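Local coordinates for protein D-alanyl-D-alanine carboxypeptidase (Vibrio cholerae, PDB 5TR7) that probably removes the C-terminal D-alanine from peptidoglycan precursor peptides, as a serine-type carboxypeptidase of the penicillin-binding protein 5 kind, at residues A208-V213 / A225-D231. Residues are numbered along the deposited sequence.
Sequences AGYNLV and AVVMGTD
This is the open end of a beta hairpin, strands 209-218 and 221-230, in the five-stranded antiparallel sheet of this S11 peptidase's beta-lactamase-like fold, interrupted by a G1 beta bulge. The short strand axes run at 163°, approaching to 3.9 Å. Leu212 N-Val227 O and Val227 N-Leu212 O (both 2.9 Å) make a hydrogen-bonded pair; Val213 CG1 meets Val226 CG2 at 4.1 Å in the next, non-hydrogen-bonded pair. Between Leu212-Val227 and Tyr210-Thr230, toward the open end, the register slips by one: Gly229 (phi/psi 77/48) and Thr230 both lie opposite Tyr210. The Tyr210 N-Thr230 O and Thr230 N-Tyr210 O bonds are 2.9 Å. Gly209 CA (phi 141°) packs 3.9 Å from Gly229 CA; a CB on Gly209 would fall 2.4 Å from Thr230 O. Helix 233-251 covers the Tyr210, Leu212 and Thr230 face through Arg236, and Ser240 at Leu212. Lys201, predicted to bind substrate, lies near Val213. Asn211 OD1 (chi1 m) accepts Gly229 N at 2.8 Å, and Thr230 OG1 (chi1 p) donates to Tyr210 O at 2.8 Å.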
loop_
_atom_site.group_PDB
_atom_site.type_symbol
_atom_site.label_atom_id
_atom_site.label_comp_id
_atom_site.label_asym_id
_atom_site.label_seq_id
_atom_site.Cartn_x
_atom_site.Cartn_y
_atom_site.Cartn_z
ATOM N N ALA A 208 1.255 1.918 -17.608
ATOM C CA ALA A 208 -0.152 1.489 -17.407
ATOM C C ALA A 208 -1.095 2.548 -16.847
ATOM O O ALA A 208 -2.168 2.766 -17.422
ATOM C CB ALA A 208 -0.202 0.250 -16.521
ATOM N N GLY A 209 -0.709 3.193 -15.748
ATOM C CA GLY A 209 -1.516 4.291 -15.186
ATOM C C GLY A 209 -1.611 4.346 -13.692
ATOM O O GLY A 209 -0.763 3.805 -13.010
ATOM N N TYR A 210 -2.640 5.007 -13.191
ATOM C CA TYR A 210 -2.870 5.158 -11.781
ATOM C C TYR A 210 -3.581 3.991 -11.169
ATOM O O TYR A 210 -4.567 3.470 -11.715
ATOM C CB TYR A 210 -3.651 6.423 -11.464
ATOM C CG TYR A 210 -2.906 7.673 -11.822
ATOM C CD1 TYR A 210 -2.075 8.288 -10.890
ATOM C CD2 TYR A 210 -3.077 8.289 -13.028
ATOM C CE1 TYR A 210 -1.422 9.475 -11.165
ATOM C CE2 TYR A 210 -2.425 9.478 -13.321
ATOM C CZ TYR A 210 -1.609 10.059 -12.389
ATOM O OH TYR A 210 -0.976 11.203 -12.706
ATOM N N ASN A 211 -3.104 3.638 -9.967
ATOM C CA ASN A 211 -3.642 2.551 -9.232
ATOM C C ASN A 211 -4.197 2.933 -7.871
ATOM O O ASN A 211 -3.678 3.808 -7.223
ATOM C CB ASN A 211 -2.487 1.613 -8.962
ATOM C CG ASN A 211 -1.735 1.253 -10.212
ATOM O OD1 ASN A 211 -2.321 1.079 -11.282
ATOM N ND2 ASN A 211 -0.420 1.142 -10.075
ATOM N N LEU A 212 -5.165 2.145 -7.390
ATOM C CA LEU A 212 -5.643 2.268 -6.052
ATOM C C LEU A 212 -6.064 0.947 -5.450
ATOM O O LEU A 212 -6.790 0.191 -6.073
ATOM C CB LEU A 212 -6.861 3.195 -6.018
ATOM C CG LEU A 212 -7.463 3.408 -4.615
ATOM C CD1 LEU A 212 -6.464 3.921 -3.581
ATOM C CD2 LEU A 212 -8.603 4.421 -4.730
ATOM N N VAL A 213 -5.636 0.691 -4.228
ATOM C CA VAL A 213 -6.125 -0.449 -3.434
ATOM C C VAL A 213 -6.999 0.230 -2.392
ATOM O O VAL A 213 -6.482 0.991 -1.596
ATOM C CB VAL A 213 -5.036 -1.267 -2.769
ATOM C CG1 VAL A 213 -5.632 -2.409 -1.981
ATOM C CG2 VAL A 213 -4.204 -1.872 -3.820
ATOM N N ALA A 225 -11.137 -3.415 -2.771
ATOM C CA ALA A 225 -11.066 -3.244 -4.230
ATOM C C ALA A 225 -9.688 -2.813 -4.694
ATOM O O ALA A 225 -8.938 -2.140 -3.969
ATOM C CB ALA A 225 -12.078 -2.212 -4.701
ATOM N N VAL A 226 -9.302 -3.334 -5.842
ATOM C CA VAL A 226 -8.023 -2.963 -6.428
ATOM C C VAL A 226 -8.320 -2.529 -7.864
ATOM O O VAL A 226 -9.021 -3.233 -8.612
ATOM C CB VAL A 226 -7.074 -4.178 -6.478
ATOM C CG1 VAL A 226 -5.772 -3.809 -7.129
ATOM C CG2 VAL A 226 -6.870 -4.726 -5.092
ATOM N N VAL A 227 -7.812 -1.368 -8.234
ATOM C CA VAL A 227 -7.998 -0.840 -9.621
ATOM C C VAL A 227 -6.614 -0.484 -10.110
ATOM O O VAL A 227 -5.886 0.202 -9.448
ATOM C CB VAL A 227 -8.997 0.338 -9.634
ATOM C CG1 VAL A 227 -9.148 0.931 -11.000
ATOM C CG2 VAL A 227 -10.366 -0.180 -9.202
ATOM N N MET A 228 -6.235 -1.025 -11.252
ATOM C CA MET A 228 -4.900 -0.773 -11.807
ATOM C C MET A 228 -4.977 -0.201 -13.179
ATOM O O MET A 228 -5.722 -0.682 -14.003
ATOM C CB MET A 228 -4.102 -2.090 -11.926
ATOM C CG MET A 228 -4.078 -2.865 -10.621
ATOM S SD MET A 228 -3.140 -2.085 -9.292
ATOM C CE MET A 228 -1.479 -2.506 -9.977
ATOM N N GLY A 229 -4.174 0.820 -13.413
ATOM C CA GLY A 229 -4.082 1.373 -14.739
ATOM C C GLY A 229 -5.210 2.252 -15.198
ATOM O O GLY A 229 -5.691 2.044 -16.263
ATOM N N THR A 230 -5.627 3.209 -14.377
ATOM C CA THR A 230 -6.643 4.219 -14.764
ATOM C C THR A 230 -5.910 5.391 -15.389
ATOM O O THR A 230 -4.726 5.626 -15.158
ATOM C CB THR A 230 -7.471 4.760 -13.599
ATOM O OG1 THR A 230 -6.614 5.251 -12.576
ATOM C CG2 THR A 230 -8.314 3.618 -13.019
ATOM N N ASP A 231 -6.601 6.129 -16.225
ATOM C CA ASP A 231 -5.986 7.246 -16.912
ATOM C C ASP A 231 -5.637 8.513 -16.121
ATOM O O ASP A 231 -4.830 9.257 -16.598
ATOM C CB ASP A 231 -6.811 7.547 -18.174
ATOM C CG ASP A 231 -6.651 6.426 -19.257
ATOM O OD1 ASP A 231 -5.754 5.563 -19.142
ATOM O OD2 ASP A 231 -7.387 6.447 -20.265
#